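Local coordinates for protein 6-phospho-beta-glucosidase (Thermotoga maritima, PDB 1UP7) that hydrolyses cellobiose 6'-phosphate to glucose 6-phosphate and glucose, with the help of NAD+ and a manganese ion, at residues A[90-95]-A[111-116]; A[223-228]-A[250-255]; A[365-370]-A[387-392]; A[385-388]-A[393-396]. One frame throughout, in Å; residues are numbered along the deposited sequence.

In the fold
Contacts 1, 3 and 4 are buried and lie close together: F112, on one segment of contact 1, packs on Y367 of contact 3 and on A386 and L387, so that helices 109-131, 355-376 and 380-389 share one core. Contacts 3 and 4 use the same helix, 380-389, and have L387 and L388 in common. Contact 2 is only partly buried; it joins a loop to helix 250-258 and is linked to contact 3 by E250 packing on L392. The chemistry follows the setting. Contact 1 is a buried carboxylate-hydroxyl bond, contact 3 an aromatic pair and contact 4 aliphatic packing, while contact 2 combines long polar links with a methionine. Contacts 2, 3 and 4 all touch the second subunit.

Contact 1. Residues A[90-95]-A[111-116]; sequences ENDEGI and GFSAAL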
loop_
_atom_site.group_PDB
_atom_site.type_symbol
_atom_site.label_atom_id
_atom_site.label_comp_id
_atom_site.label_asym_id
_atom_site.label_seq_id
_atom_site.Cartn_x
_atom_site.Cartn_y
_atom_site.Cartn_z
ATOM N N GLU A 90 -35.898 -1.296 -20.628
ATOM C CA GLU A 90 -36.324 -0.433 -21.735
ATOM C C GLU A 90 -36.034 1.042 -21.427
ATOM O O GLU A 90 -35.476 1.769 -22.261
ATOM C CB GLU A 90 -37.815 -0.636 -22.019
ATOM C CG GLU A 90 -38.227 -0.152 -23.391
ATOM C CD GLU A 90 -39.725 -0.211 -23.648
ATOM O OE1 GLU A 90 -40.420 -1.051 -23.007
ATOM O OE2 GLU A 90 -40.223 0.581 -24.519
ATOM N N ASN A 91 -36.409 1.468 -20.220
ATOM C CA ASN A 91 -36.083 2.805 -19.727
ATOM C C ASN A 91 -34.578 3.017 -19.649
ATOM O O ASN A 91 -34.095 4.071 -20.071
ATOM C CB ASN A 91 -36.704 3.070 -18.334
ATOM C CG ASN A 91 -38.246 3.103 -18.341
ATOM O OD1 ASN A 91 -38.859 3.469 -19.317
ATOM N ND2 ASN A 91 -38.856 2.719 -17.218
ATOM N N ASP A 92 -33.862 2.016 -19.125
ATOM C CA ASP A 92 -32.409 2.053 -19.040
ATOM C C ASP A 92 -31.721 2.361 -20.377
ATOM O O ASP A 92 -30.837 3.207 -20.407
ATOM C CB ASP A 92 -31.866 0.724 -18.472
ATOM C CG ASP A 92 -32.201 0.512 -16.990
ATOM O OD1 ASP A 92 -32.544 1.486 -16.277
ATOM O OD2 ASP A 92 -32.133 -0.621 -16.452
ATOM N N GLU A 93 -32.130 1.659 -21.437
ATOM C CA GLU A 93 -31.531 1.770 -22.761
ATOM C C GLU A 93 -32.038 3.002 -23.508
ATOM O O GLU A 93 -31.269 3.688 -24.174
ATOM C CB GLU A 93 -31.806 0.487 -23.582
ATOM C CG GLU A 93 -31.397 -0.801 -22.884
ATOM C CD GLU A 93 -31.906 -2.061 -23.588
ATOM O OE1 GLU A 93 -32.992 -2.013 -24.211
ATOM O OE2 GLU A 93 -31.228 -3.116 -23.509
ATOM N N GLY A 94 -33.332 3.292 -23.367
ATOM C CA GLY A 94 -34.002 4.315 -24.187
ATOM C C GLY A 94 -33.800 5.768 -23.779
ATOM O O GLY A 94 -33.604 6.644 -24.634
ATOM N N ILE A 95 -33.829 6.023 -22.469
ATOM C CA ILE A 95 -33.751 7.370 -21.915
ATOM C C ILE A 95 -32.457 8.157 -22.231
ATOM O O ILE A 95 -32.581 9.328 -22.583
ATOM C CB ILE A 95 -34.088 7.335 -20.353
ATOM C CG1 ILE A 95 -35.604 7.249 -20.120
ATOM C CG2 ILE A 95 -33.460 8.499 -19.579
ATOM C CD1 ILE A 95 -36.019 6.827 -18.665
ATOM N N GLY A 111 -26.604 1.298 -16.861
ATOM C CA GLY A 111 -26.098 0.527 -15.736
ATOM C C GLY A 111 -26.339 1.249 -14.415
ATOM O O GLY A 111 -26.564 0.619 -13.380
ATOM N N PHE A 112 -26.274 2.577 -14.450
ATOM C CA PHE A 112 -26.464 3.423 -13.281
ATOM C C PHE A 112 -27.912 3.313 -12.767
ATOM O O PHE A 112 -28.143 3.129 -11.561
ATOM C CB PHE A 112 -26.134 4.862 -13.659
ATOM C CG PHE A 112 -26.520 5.898 -12.624
ATOM C CD1 PHE A 112 -25.679 6.178 -11.538
ATOM C CD2 PHE A 112 -27.692 6.654 -12.789
ATOM C CE1 PHE A 112 -26.010 7.160 -10.635
ATOM C CE2 PHE A 112 -28.036 7.643 -11.874
ATOM C CZ PHE A 112 -27.199 7.902 -10.794
ATOM N N SER A 113 -28.892 3.371 -13.674
ATOM C CA SER A 113 -30.274 3.294 -13.230
ATOM C C SER A 113 -30.619 1.863 -12.846
ATOM O O SER A 113 -31.330 1.644 -11.878
ATOM C CB SER A 113 -31.257 3.845 -14.282
ATOM O OG SER A 113 -30.908 3.394 -15.581
ATOM N N ALA A 114 -30.087 0.889 -13.579
ATOM C CA ALA A 114 -30.201 -0.505 -13.189
ATOM C C ALA A 114 -29.629 -0.762 -11.776
ATOM O O ALA A 114 -30.237 -1.494 -10.984
ATOM C CB ALA A 114 -29.577 -1.431 -14.252
ATOM N N ALA A 115 -28.492 -0.153 -11.439
ATOM C CA ALA A 115 -27.895 -0.387 -10.121
ATOM C C ALA A 115 -28.803 0.187 -9.030
ATOM O O ALA A 115 -29.019 -0.437 -7.960
ATOM C CB ALA A 115 -26.464 0.223 -10.014
ATOM N N LEU A 116 -29.308 1.389 -9.274
ATOM C CA LEU A 116 -30.183 2.036 -8.286
ATOM C C LEU A 116 -31.435 1.224 -8.012
ATOM O O LEU A 116 -31.930 1.244 -6.890
ATOM C CB LEU A 116 -30.615 3.446 -8.721
ATOM C CG LEU A 116 -29.550 4.542 -8.714
ATOM C CD1 LEU A 116 -30.173 5.837 -9.223
ATOM C CD2 LEU A 116 -28.872 4.717 -7.328
HETATM O O HOH W 1 -30.798 4.972 -17.927
#
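D92 and S113 bridge two helices, 85-94 and 109-131, of the Rossmann-type half of this family 4 glycosidase, near the cofactor, the A114 side chain lying about 7 Å from the bound NAD. The hydroxyl of S113 donates to the carboxylate, OG to D92 OD1 at 2.6 Å, and meets that oxygen from above the carboxylate plane, 52° out of it. A small hydroxyl suits this place because it can sit between the backbone N and the carbonyl carbon of its own residue (chi1 43°) and still reach across to the neighbouring helix. A water ties the same two residues a second time, giving one hydrogen to S113 OG (2.8 Å) and the other to D92 O (3.0 Å). The second carboxylate oxygen, D92 OD2, rests 3.5 Å from A114 CB, a small methyl, and is salt-bridged to R117. Were D92 a leucine, R117 would probably lose its counter-charge here, and the S113 hydroxyl its link across to helix 85-94, keeping G110 O in its own helix. One turn back, the substrate-binding R89 pairs with E93. Helix 396-409 covers one flank, where I406 meets S113 and A409 meets N91, while F112 reaches helices 355-376 and 380-389.

Contact 2. Residues A[223-228]-A[250-255]; sequences IPDEDF and EKKMFK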
loop_
_atom_site.group_PDB
_atom_site.type_symbol
_atom_site.label_atom_id
_atom_site.label_comp_id
_atom_site.label_asym_id
_atom_site.label_seq_id
_atom_site.Cartn_x
_atom_site.Cartn_y
_atom_site.Cartn_z
ATOM N N ILE A 223 -21.446 -9.453 -37.818
ATOM C CA ILE A 223 -21.066 -8.241 -37.077
ATOM C C ILE A 223 -19.660 -7.693 -37.451
ATOM O O ILE A 223 -18.761 -7.653 -36.594
ATOM C CB ILE A 223 -21.179 -8.460 -35.517
ATOM C CG1 ILE A 223 -21.045 -9.946 -35.129
ATOM C CG2 ILE A 223 -22.476 -7.846 -34.963
ATOM C CD1 ILE A 223 -20.245 -10.198 -33.798
ATOM N N PRO A 224 -19.468 -7.270 -38.708
ATOM C CA PRO A 224 -18.140 -6.824 -39.179
ATOM C C PRO A 224 -17.663 -5.444 -38.672
ATOM O O PRO A 224 -16.722 -5.418 -37.865
ATOM C CB PRO A 224 -18.268 -6.848 -40.724
ATOM C CG PRO A 224 -19.631 -7.472 -41.019
ATOM C CD PRO A 224 -20.475 -7.220 -39.788
ATOM N N ASP A 225 -18.281 -4.344 -39.123
ATOM C CA ASP A 225 -17.816 -2.972 -38.813
ATOM C C ASP A 225 -17.691 -2.635 -37.322
ATOM O O ASP A 225 -17.316 -1.511 -36.962
ATOM C CB ASP A 225 -18.709 -1.925 -39.479
ATOM C CG ASP A 225 -18.051 -1.299 -40.703
ATOM O OD1 ASP A 225 -17.142 -0.450 -40.514
ATOM O OD2 ASP A 225 -18.367 -1.603 -41.881
ATOM N N GLU A 226 -17.974 -3.617 -36.475
ATOM C CA GLU A 226 -17.975 -3.441 -35.031
ATOM C C GLU A 226 -16.821 -4.076 -34.269
ATOM O O GLU A 226 -16.759 -3.976 -33.053
ATOM C CB GLU A 226 -19.227 -4.088 -34.454
ATOM C CG GLU A 226 -20.355 -3.127 -34.163
ATOM C CD GLU A 226 -21.641 -3.882 -33.943
ATOM O OE1 GLU A 226 -21.916 -4.323 -32.782
ATOM O OE2 GLU A 226 -22.351 -4.049 -34.958
ATOM N N ASP A 227 -15.943 -4.776 -34.949
ATOM C CA ASP A 227 -14.828 -5.408 -34.277
ATOM C C ASP A 227 -13.622 -4.505 -34.305
ATOM O O ASP A 227 -13.427 -3.717 -35.235
ATOM C CB ASP A 227 -14.485 -6.698 -35.040
ATOM C CG ASP A 227 -15.639 -7.677 -35.043
ATOM O OD1 ASP A 227 -16.550 -7.491 -34.195
ATOM O OD2 ASP A 227 -15.734 -8.624 -35.860
ATOM N N PHE A 228 -12.785 -4.669 -33.299
ATOM C CA PHE A 228 -11.564 -3.916 -33.253
ATOM C C PHE A 228 -10.726 -4.368 -34.415
ATOM O O PHE A 228 -10.635 -5.548 -34.681
ATOM C CB PHE A 228 -10.936 -4.175 -31.917
ATOM C CG PHE A 228 -11.766 -3.727 -30.814
ATOM C CD1 PHE A 228 -12.714 -4.589 -30.248
ATOM C CD2 PHE A 228 -11.635 -2.426 -30.321
ATOM C CE1 PHE A 228 -13.523 -4.166 -29.180
ATOM C CE2 PHE A 228 -12.417 -1.979 -29.264
ATOM C CZ PHE A 228 -13.366 -2.863 -28.665
ATOM N N GLU A 250 -17.524 4.606 -29.178
ATOM C CA GLU A 250 -18.746 5.235 -28.706
ATOM C C GLU A 250 -19.615 5.773 -29.836
ATOM O O GLU A 250 -20.799 5.416 -29.887
ATOM C CB GLU A 250 -18.496 6.357 -27.704
ATOM C CG GLU A 250 -19.754 6.811 -27.009
ATOM C CD GLU A 250 -19.521 7.943 -26.011
ATOM O OE1 GLU A 250 -18.361 8.253 -25.652
ATOM O OE2 GLU A 250 -20.518 8.547 -25.595
ATOM N N LYS A 251 -19.063 6.611 -30.726
ATOM C CA LYS A 251 -19.878 7.147 -31.808
ATOM C C LYS A 251 -20.502 6.040 -32.652
ATOM O O LYS A 251 -21.676 6.122 -33.003
ATOM C CB LYS A 251 -19.155 8.144 -32.732
ATOM C CG LYS A 251 -18.577 9.349 -31.997
ATOM C CD LYS A 251 -17.710 10.239 -32.934
ATOM C CE LYS A 251 -16.721 9.463 -33.780
ATOM N NZ LYS A 251 -15.990 10.342 -34.752
ATOM N N LYS A 252 -19.731 5.002 -32.980
ATOM C CA LYS A 252 -20.264 3.887 -33.767
ATOM C C LYS A 252 -21.379 3.159 -32.995
ATOM O O LYS A 252 -22.435 2.862 -33.541
ATOM C CB LYS A 252 -19.161 2.888 -34.098
ATOM C CG LYS A 252 -19.352 2.108 -35.357
ATOM C CD LYS A 252 -18.002 1.527 -35.870
ATOM C CE LYS A 252 -17.598 2.167 -37.207
ATOM N NZ LYS A 252 -16.256 1.664 -37.663
ATOM N N MET A 253 -21.143 2.867 -31.723
ATOM C CA MET A 253 -22.147 2.209 -30.891
ATOM C C MET A 253 -23.400 3.073 -30.638
ATOM O O MET A 253 -24.531 2.554 -30.663
ATOM C CB MET A 253 -21.585 1.728 -29.535
ATOM C CG MET A 253 -20.491 0.628 -29.648
ATOM S SD MET A 253 -21.003 -0.832 -30.647
ATOM C CE MET A 253 -20.228 -0.516 -32.027
ATOM N N PHE A 254 -23.215 4.372 -30.396
ATOM C CA PHE A 254 -24.366 5.229 -30.235
ATOM C C PHE A 254 -25.243 5.190 -31.473
ATOM O O PHE A 254 -26.480 5.093 -31.326
ATOM C CB PHE A 254 -24.024 6.686 -29.942
ATOM C CG PHE A 254 -25.255 7.571 -29.867
ATOM C CD1 PHE A 254 -25.997 7.660 -28.672
ATOM C CD2 PHE A 254 -25.689 8.275 -30.978
ATOM C CE1 PHE A 254 -27.140 8.449 -28.603
ATOM C CE2 PHE A 254 -26.859 9.060 -30.918
ATOM C CZ PHE A 254 -27.589 9.155 -29.712
ATOM N N LYS A 255 -24.642 5.303 -32.665
ATOM C CA LYS A 255 -25.405 5.267 -33.905
ATOM C C LYS A 255 -26.138 3.933 -34.061
ATOM O O LYS A 255 -27.308 3.882 -34.432
ATOM C CB LYS A 255 -24.529 5.502 -35.119
ATOM C CG LYS A 255 -25.295 5.423 -36.425
ATOM C CD LYS A 255 -24.437 5.892 -37.603
ATOM C CE LYS A 255 -25.210 5.786 -38.928
ATOM N NZ LYS A 255 -26.625 6.295 -38.829
#
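K252 lays its aliphatic chain against the backbone carbonyl of D225, with CD 3.3 Å from D225 O. Its ammonium group ends beside the same oxygen, K252 NZ making a weak hydrogen bond of 3.4 Å to D225 O. A long salt bridge of 3.7 Å also joins K252 NZ to D225 OD1. The two side chains meet at about a right angle, and a lysine suits the place because its methylenes can pass the peptide before the charge arrives. A bend at chi3 (-114°) helps steer the amine there. Beside this pair M253 places its terminal methyl on E226, M253 CE to E226 CG 3.4 Å, with the chain folded at chi2 (-53°) and again at chi3. The flexible thioether can thus follow the aliphatic part of the glutamate, whose polar end is engaged elsewhere: E226 OE1 is salt-bridged to R245 and K256. Further out, a type I beta turn from P224 to D227 sets D225 and E226 at its two central positions, closed by D227 N to P224 O at 3.1 Å. On the neighbouring K251, the backbone N is held by D395 of the second subunit and the amine by D398 of that subunit. The arrangement is a beta turn docked on the first turn of helix 250-258, at the subunit interface of the C-terminal domain, the M253 side chain lying about 9 Å from that of the proton acceptor Y243.

Contact 3. Residues A[365-370]-A[387-392]; sequences KMYERL and LLSHPL
H390 directs one ring edge at the face of Y367 in a T-shaped pair, with centroids 4.6 Å apart and planes at 78°. Its CG stands anti to the backbone N (chi1 -168°), which carries the imidazole across to the tyrosine. H390 CD2 stands 3.4 Å above the middle of the Y367 ring, so a polarised C-H meets the pi cloud, while H390 CB packs on Y367 CD1 at 3.7 Å. The imidazole is kept from turning by its other side: L392 N donates to H390 ND1 at 2.7 Å, in the ring plane. That bond is consistent with an unprotonated ND1. Equally tight is the seat of S389, whose OG lies 3.4 Å from Y367 CA and 3.4 Å from L370 CD1. The hydroxyl suits this apolar spot because it is bonded back to A386 O of its own helix. A valine in place of Y367 would probably leave H390 CD2 without an aromatic face and open a gap beside F112 of helix 109-131. The packing gives out where the chain leaves the helix: P391 is exposed to solvent and covers hardly anything of 365-370. K365 and E368, by contrast, are buried on another side of their helix, salt-bridged to each other. Helices 355-376 and 380-389 run roughly antiparallel across a short turn, and the contact closes this helical hairpin of the C-terminal domain where the second helix ends.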
loop_
_atom_site.group_PDB
_atom_site.type_symbol
_atom_site.label_atom_id
_atom_site.label_comp_id
_atom_site.label_asym_id
_atom_site.label_seq_id
_atom_site.Cartn_x
_atom_site.Cartn_y
_atom_site.Cartn_z
ATOM N N LYS A 365 -14.428 2.162 -11.401
ATOM C CA LYS A 365 -14.514 1.839 -9.975
ATOM C C LYS A 365 -14.908 3.080 -9.135
ATOM O O LYS A 365 -15.701 2.970 -8.157
ATOM C CB LYS A 365 -13.230 1.171 -9.471
ATOM C CG LYS A 365 -13.181 0.848 -7.968
ATOM C CD LYS A 365 -14.216 -0.229 -7.496
ATOM C CE LYS A 365 -14.038 -1.557 -8.269
ATOM N NZ LYS A 365 -15.198 -2.512 -8.210
ATOM N N MET A 366 -14.362 4.248 -9.494
ATOM C CA MET A 366 -14.690 5.473 -8.754
ATOM C C MET A 366 -16.174 5.783 -8.968
ATOM O O MET A 366 -16.892 6.146 -8.064
ATOM C CB MET A 366 -13.786 6.637 -9.192
ATOM C CG MET A 366 -12.303 6.436 -8.865
ATOM S SD MET A 366 -12.039 6.272 -7.062
ATOM C CE MET A 366 -12.034 4.488 -6.840
ATOM N N TYR A 367 -16.612 5.624 -10.195
ATOM C CA TYR A 367 -17.982 5.833 -10.529
ATOM C C TYR A 367 -18.876 4.865 -9.712
ATOM O O TYR A 367 -19.913 5.281 -9.196
ATOM C CB TYR A 367 -18.191 5.635 -12.043
ATOM C CG TYR A 367 -19.535 5.035 -12.301
ATOM C CD1 TYR A 367 -20.652 5.851 -12.349
ATOM C CD2 TYR A 367 -19.707 3.631 -12.404
ATOM C CE1 TYR A 367 -21.890 5.332 -12.560
ATOM C CE2 TYR A 367 -20.984 3.072 -12.583
ATOM C CZ TYR A 367 -22.077 3.948 -12.648
ATOM O OH TYR A 367 -23.381 3.507 -12.821
ATOM N N GLU A 368 -18.470 3.596 -9.598
ATOM C CA GLU A 368 -19.228 2.603 -8.847
ATOM C C GLU A 368 -19.453 3.018 -7.402
ATOM O O GLU A 368 -20.574 2.899 -6.887
ATOM C CB GLU A 368 -18.554 1.224 -8.877
ATOM C CG GLU A 368 -18.715 0.421 -10.170
ATOM C CD GLU A 368 -18.037 -0.943 -10.063
ATOM O OE1 GLU A 368 -17.156 -1.116 -9.168
ATOM O OE2 GLU A 368 -18.369 -1.852 -10.867
ATOM N N ARG A 369 -18.389 3.475 -6.739
ATOM C CA ARG A 369 -18.474 3.832 -5.327
ATOM C C ARG A 369 -19.256 5.129 -5.143
ATOM O O ARG A 369 -19.984 5.268 -4.146
ATOM C CB ARG A 369 -17.107 3.857 -4.588
ATOM C CG ARG A 369 -16.106 2.802 -5.048
ATOM C CD ARG A 369 -15.560 1.808 -4.044
ATOM N NE ARG A 369 -14.144 2.024 -3.862
ATOM C CZ ARG A 369 -13.199 1.113 -3.573
ATOM N NH1 ARG A 369 -13.451 -0.170 -3.476
ATOM N NH2 ARG A 369 -11.958 1.542 -3.420
ATOM N N LEU A 370 -19.138 6.062 -6.089
ATOM C CA LEU A 370 -19.920 7.290 -6.009
ATOM C C LEU A 370 -21.418 6.958 -6.143
ATOM O O LEU A 370 -22.265 7.567 -5.471
ATOM C CB LEU A 370 -19.516 8.288 -7.105
ATOM C CG LEU A 370 -18.210 9.077 -6.878
ATOM C CD1 LEU A 370 -17.781 9.791 -8.170
ATOM C CD2 LEU A 370 -18.338 10.060 -5.678
ATOM N N LEU A 387 -23.162 10.340 -11.652
ATOM C CA LEU A 387 -23.511 10.336 -13.053
ATOM C C LEU A 387 -22.470 11.077 -13.900
ATOM O O LEU A 387 -22.048 10.583 -14.968
ATOM C CB LEU A 387 -24.907 10.924 -13.189
ATOM C CG LEU A 387 -25.807 10.632 -14.370
ATOM C CD1 LEU A 387 -25.880 9.131 -14.809
ATOM C CD2 LEU A 387 -27.202 11.202 -14.045
ATOM N N LEU A 388 -22.017 12.239 -13.413
ATOM C CA LEU A 388 -20.946 12.990 -14.094
ATOM C C LEU A 388 -19.603 12.297 -14.129
ATOM O O LEU A 388 -18.782 12.617 -14.998
ATOM C CB LEU A 388 -20.738 14.327 -13.421
ATOM C CG LEU A 388 -21.794 15.406 -13.593
ATOM C CD1 LEU A 388 -21.411 16.536 -12.674
ATOM C CD2 LEU A 388 -21.847 15.845 -15.075
ATOM N N SER A 389 -19.351 11.387 -13.188
ATOM C CA SER A 389 -18.050 10.708 -13.116
ATOM C C SER A 389 -17.880 9.576 -14.139
ATOM O O SER A 389 -16.770 9.131 -14.401
ATOM C CB SER A 389 -17.790 10.151 -11.699
ATOM O OG SER A 389 -18.629 9.019 -11.415
ATOM N N HIS A 390 -18.972 9.084 -14.698
ATOM C CA HIS A 390 -18.884 7.909 -15.555
ATOM C C HIS A 390 -18.324 8.332 -16.912
ATOM O O HIS A 390 -18.837 9.301 -17.494
ATOM C CB HIS A 390 -20.250 7.248 -15.763
ATOM C CG HIS A 390 -20.146 5.899 -16.392
ATOM N ND1 HIS A 390 -19.710 5.716 -17.691
ATOM C CD2 HIS A 390 -20.348 4.659 -15.881
ATOM C CE1 HIS A 390 -19.651 4.421 -17.950
ATOM N NE2 HIS A 390 -20.055 3.759 -16.876
ATOM N N PRO A 391 -17.312 7.618 -17.431
ATOM C CA PRO A 391 -16.743 7.974 -18.741
ATOM C C PRO A 391 -17.806 8.131 -19.814
ATOM O O PRO A 391 -17.569 8.835 -20.771
ATOM C CB PRO A 391 -15.814 6.791 -19.071
ATOM C CG PRO A 391 -15.390 6.237 -17.697
ATOM C CD PRO A 391 -16.616 6.455 -16.809
ATOM N N LEU A 392 -18.961 7.478 -19.658
ATOM C CA LEU A 392 -20.029 7.516 -20.665
ATOM C C LEU A 392 -21.253 8.287 -20.171
ATOM O O LEU A 392 -22.317 8.252 -20.808
ATOM C CB LEU A 392 -20.442 6.105 -21.097
ATOM C CG LEU A 392 -19.374 5.229 -21.796
ATOM C CD1 LEU A 392 -19.820 3.757 -21.819
ATOM C CD2 LEU A 392 -19.116 5.711 -23.205
#

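Contact 4. Residues A[385-388]-A[393-396]; sequences KALL and GPDV
L387 and P394 meet across a helix-loop-helix junction, in which the chain leaves helix 380-389 and turns into helix 396-409. Their side chains cross at about a right angle: the branch point L387 CG sits 3.8 Å from P394 CD, and the CD and CG methylenes of the rigid pyrrolidine ring meet it. The leucine is brought there by a chi1 of -157°, which sets CG opposite its backbone N. The same proline carbon also lies against the helix backbone, P394 CD to L387 O at 3.5 Å. Just before it, G393 CA approaches L387 O to 3.6 Å. A glycine suits this position well, since a beta carbon here would come within about 2.1 Å of that carbonyl oxygen. L388 behaves differently: its CB points away from the loop, but the end of its chain swings back, so that one methyl lies over the backbone on the path from P394 to V396. The other subunit completes the surroundings, with its F356 packing on L388 and its P229 on V396. That methyl of the leucine, L388 CD2, rests 3.5 Å from P394 O and 4.0 Å from V396 CG2.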
loop_
_atom_site.group_PDB
_atom_site.type_symbol
_atom_site.label_atom_id
_atom_site.label_comp_id
_atom_site.label_asym_id
_atom_site.label_seq_id
_atom_site.Cartn_x
_atom_site.Cartn_y
_atom_site.Cartn_z
ATOM N N LYS A 385 -23.318 13.760 -9.034
ATOM C CA LYS A 385 -21.896 13.593 -8.972
ATOM C C LYS A 385 -21.465 12.226 -9.509
ATOM O O LYS A 385 -20.499 12.164 -10.284
ATOM C CB LYS A 385 -21.400 13.801 -7.537
ATOM C CG LYS A 385 -19.907 13.773 -7.310
ATOM C CD LYS A 385 -19.698 13.914 -5.798
ATOM C CE LYS A 385 -18.220 13.897 -5.483
ATOM N NZ LYS A 385 -17.912 14.125 -4.082
ATOM N N ALA A 386 -22.170 11.153 -9.139
ATOM C CA ALA A 386 -21.851 9.823 -9.690
ATOM C C ALA A 386 -22.040 9.793 -11.203
ATOM O O ALA A 386 -21.173 9.320 -11.954
ATOM C CB ALA A 386 -22.674 8.736 -9.047
ATOM N N LEU A 387 -23.162 10.340 -11.652
ATOM C CA LEU A 387 -23.511 10.336 -13.053
ATOM C C LEU A 387 -22.470 11.077 -13.900
ATOM O O LEU A 387 -22.048 10.583 -14.968
ATOM C CB LEU A 387 -24.907 10.924 -13.189
ATOM C CG LEU A 387 -25.807 10.632 -14.370
ATOM C CD1 LEU A 387 -25.880 9.131 -14.809
ATOM C CD2 LEU A 387 -27.202 11.202 -14.045
ATOM N N LEU A 388 -22.017 12.239 -13.413
ATOM C CA LEU A 388 -20.946 12.990 -14.094
ATOM C C LEU A 388 -19.603 12.297 -14.129
ATOM O O LEU A 388 -18.782 12.617 -14.998
ATOM C CB LEU A 388 -20.738 14.327 -13.421
ATOM C CG LEU A 388 -21.794 15.406 -13.593
ATOM C CD1 LEU A 388 -21.411 16.536 -12.674
ATOM C CD2 LEU A 388 -21.847 15.845 -15.075
ATOM N N GLY A 393 -21.089 9.003 -19.050
ATOM C CA GLY A 393 -22.139 9.850 -18.517
ATOM C C GLY A 393 -22.345 11.182 -19.231
ATOM O O GLY A 393 -21.684 11.486 -20.209
ATOM N N PRO A 394 -23.298 11.966 -18.748
ATOM C CA PRO A 394 -23.658 13.252 -19.362
ATOM C C PRO A 394 -22.602 14.349 -19.177
ATOM O O PRO A 394 -21.864 14.354 -18.207
ATOM C CB PRO A 394 -24.920 13.646 -18.573
ATOM C CG PRO A 394 -24.724 13.007 -17.239
ATOM C CD PRO A 394 -24.131 11.672 -17.563
ATOM N N ASP A 395 -22.542 15.259 -20.129
ATOM C CA ASP A 395 -21.962 16.563 -19.911
ATOM C C ASP A 395 -22.789 17.300 -18.811
ATOM O O ASP A 395 -23.962 17.007 -18.602
ATOM C CB ASP A 395 -22.053 17.346 -21.221
ATOM C CG ASP A 395 -20.894 17.081 -22.172
ATOM O OD1 ASP A 395 -20.064 16.201 -21.928
ATOM O OD2 ASP A 395 -20.717 17.740 -23.224
ATOM N N VAL A 396 -22.161 18.248 -18.130
ATOM C CA VAL A 396 -22.824 19.096 -17.151
ATOM C C VAL A 396 -24.169 19.624 -17.618
ATOM O O VAL A 396 -25.149 19.529 -16.873
ATOM C CB VAL A 396 -21.869 20.221 -16.693
ATOM C CG1 VAL A 396 -22.642 21.370 -16.041
ATOM C CG2 VAL A 396 -20.807 19.606 -15.736
#